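Local coordinates for protein polyporopepsin (PDB 1WKR) that cleaves proteins as a pepsin-like aspartic endopeptidase of broad specificity and clots milk, at residues Leu105-Val110 against Thr127-Leu132. Numbering follows the deposited sequence.
Sequences LGVGPV and TVTDNL
Four waters carry the polar side of the contact between strand end and loop 105-110 and the first turn of helix 128-134, whereas its dry, tightly packed part is a small cluster of methyls. There Val-128 lays CG2 obliquely against Val-107 CG1 at 3.7 Å, and the same methyl reaches Leu-105 CD1 at 4.0 Å. Leu-105 gets there with its CG anti to the backbone N (chi1 -175°), and Ile-84 and Leu-160 extend this apolar core. Beyond it the polar groups are joined through waters, with a few direct carbon-oxygen contacts between them. One water donates to Gly-106 O and accepts from Val-128 N, so the helix start is tied to the strand end. Two more donate to Val-107 O and Gly-108 O and bridge them to the hydroxyls of Thr-129 and Thr-127, respectively, while Thr-127 CG2 rests 3.6 Å from Gly-108 O. The fourth bridges Val-110 N and Asp-130 OD2, beside which Val-110 CB packs crosswise at 3.5 Å. Thr-127 and Asp-130 form a capping box: Asp-130 N donates almost straight to Thr-127 OG1 at 3.2 Å (172°), and Thr-127 N returns a bond to Asp-130 OD2 from above the carboxylate plane, at 3.3 Å. Asn-141 holds the other carboxylate oxygen, OD1. Gly-106 lies close to the catalytic Asp-32, whose backbone is hydrogen-bonded to that of Leu-105 and Val-107. The contact thus joins the strand flanking this aspartate to the N-terminal-lobe helix through methyl packing and water bridges, and the Thr-127 N-H, the Asn-141 amide and the helix N-terminus probably favour an ionised Asp-130 carboxylate.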
loop_
_atom_site.group_PDB
_atom_site.type_symbol
_atom_site.label_atom_id
_atom_site.label_comp_id
_atom_site.label_asym_id
_atom_site.label_seq_id
_atom_site.Cartn_x
_atom_site.Cartn_y
_atom_site.Cartn_z
ATOM N N LEU A 105 -5.149 7.633 4.514
ATOM C CA LEU A 105 -5.665 8.162 3.239
ATOM C C LEU A 105 -6.159 6.944 2.425
ATOM O O LEU A 105 -5.332 6.137 1.988
ATOM C CB LEU A 105 -4.615 8.939 2.481
ATOM C CG LEU A 105 -5.149 9.625 1.198
ATOM C CD1 LEU A 105 -5.973 10.833 1.570
ATOM C CD2 LEU A 105 -4.042 9.995 0.276
ATOM N N GLY A 106 -7.482 6.796 2.317
ATOM C CA GLY A 106 -8.074 5.570 1.767
ATOM C C GLY A 106 -8.245 5.685 0.275
ATOM O O GLY A 106 -9.138 6.382 -0.234
ATOM N N VAL A 107 -7.329 5.045 -0.451
ATOM C CA VAL A 107 -7.280 5.108 -1.943
ATOM C C VAL A 107 -7.495 3.734 -2.581
ATOM O O VAL A 107 -7.313 3.572 -3.789
ATOM C CB VAL A 107 -6.020 5.834 -2.445
ATOM C CG1 VAL A 107 -6.164 7.353 -2.246
ATOM C CG2 VAL A 107 -4.738 5.338 -1.751
ATOM N N GLY A 108 -7.998 2.790 -1.791
ATOM C CA GLY A 108 -8.582 1.548 -2.298
ATOM C C GLY A 108 -9.851 1.860 -3.072
ATOM O O GLY A 108 -10.343 3.008 -3.127
ATOM N N PRO A 109 -10.436 0.848 -3.693
ATOM C CA PRO A 109 -11.699 1.036 -4.463
ATOM C C PRO A 109 -12.839 1.310 -3.500
ATOM O O PRO A 109 -12.929 0.778 -2.408
ATOM C CB PRO A 109 -11.887 -0.304 -5.184
ATOM C CG PRO A 109 -10.488 -0.913 -5.162
ATOM C CD PRO A 109 -9.948 -0.545 -3.817
ATOM N N VAL A 110 -13.788 2.150 -3.982
ATOM C CA VAL A 110 -14.894 2.581 -3.089
ATOM C C VAL A 110 -15.698 1.425 -2.581
ATOM O O VAL A 110 -16.303 1.574 -1.471
ATOM C CB VAL A 110 -15.802 3.616 -3.832
ATOM C CG1 VAL A 110 -16.489 3.039 -5.036
ATOM C CG2 VAL A 110 -16.771 4.296 -2.849
ATOM N N THR A 127 -14.261 8.027 -2.540
ATOM C CA THR A 127 -12.913 8.247 -2.036
ATOM C C THR A 127 -12.371 9.556 -2.484
ATOM O O THR A 127 -12.973 10.254 -3.346
ATOM C CB THR A 127 -12.002 7.121 -2.555
ATOM O OG1 THR A 127 -11.884 7.257 -3.991
ATOM C CG2 THR A 127 -12.535 5.719 -2.240
ATOM N N VAL A 128 -11.237 9.941 -1.936
ATOM C CA VAL A 128 -10.600 11.182 -2.384
ATOM C C VAL A 128 -10.389 11.180 -3.858
ATOM O O VAL A 128 -10.634 12.213 -4.539
ATOM C CB VAL A 128 -9.273 11.479 -1.631
ATOM C CG1 VAL A 128 -9.579 11.784 -0.168
ATOM C CG2 VAL A 128 -8.239 10.364 -1.753
ATOM N N THR A 129 -9.964 10.050 -4.466
ATOM C CA THR A 129 -9.711 10.007 -5.899
ATOM C C THR A 129 -11.029 10.175 -6.679
ATOM O O THR A 129 -11.101 10.937 -7.641
ATOM C CB THR A 129 -9.068 8.659 -6.280
ATOM O OG1 THR A 129 -8.054 8.364 -5.285
ATOM C CG2 THR A 129 -8.423 8.737 -7.635
ATOM N N ASP A 130 -12.084 9.455 -6.251
ATOM C CA ASP A 130 -13.388 9.581 -6.875
ATOM C C ASP A 130 -13.898 11.024 -6.844
ATOM O O ASP A 130 -14.420 11.495 -7.849
ATOM C CB ASP A 130 -14.420 8.705 -6.118
ATOM C CG ASP A 130 -14.248 7.277 -6.323
ATOM O OD1 ASP A 130 -13.684 6.828 -7.325
ATOM O OD2 ASP A 130 -14.759 6.513 -5.421
ATOM N N ASN A 131 -13.764 11.705 -5.709
ATOM C CA ASN A 131 -14.239 13.074 -5.601
ATOM C C ASN A 131 -13.436 14.044 -6.414
ATOM O O ASN A 131 -13.995 14.974 -7.053
ATOM C CB ASN A 131 -14.306 13.519 -4.139
ATOM C CG ASN A 131 -15.462 12.898 -3.401
ATOM O OD1 ASN A 131 -16.540 12.671 -3.956
ATOM N ND2 ASN A 131 -15.252 12.610 -2.108
ATOM N N LEU A 132 -12.110 13.937 -6.427
ATOM C CA LEU A 132 -11.268 14.766 -7.276
ATOM C C LEU A 132 -11.735 14.632 -8.733
ATOM O O LEU A 132 -11.713 15.642 -9.469
ATOM C CB LEU A 132 -9.809 14.331 -7.186
ATOM C CG LEU A 132 -9.138 14.829 -5.873
ATOM C CD1 LEU A 132 -7.789 14.088 -5.733
ATOM C CD2 LEU A 132 -8.909 16.328 -5.894
HETATM O O HOH W 1 -10.951 8.198 0.624
HETATM O O HOH W 2 -7.973 5.552 -5.731
HETATM O O HOH W 3 -10.651 4.954 -5.011
HETATM O O HOH W 4 -13.086 4.102 -6.046
#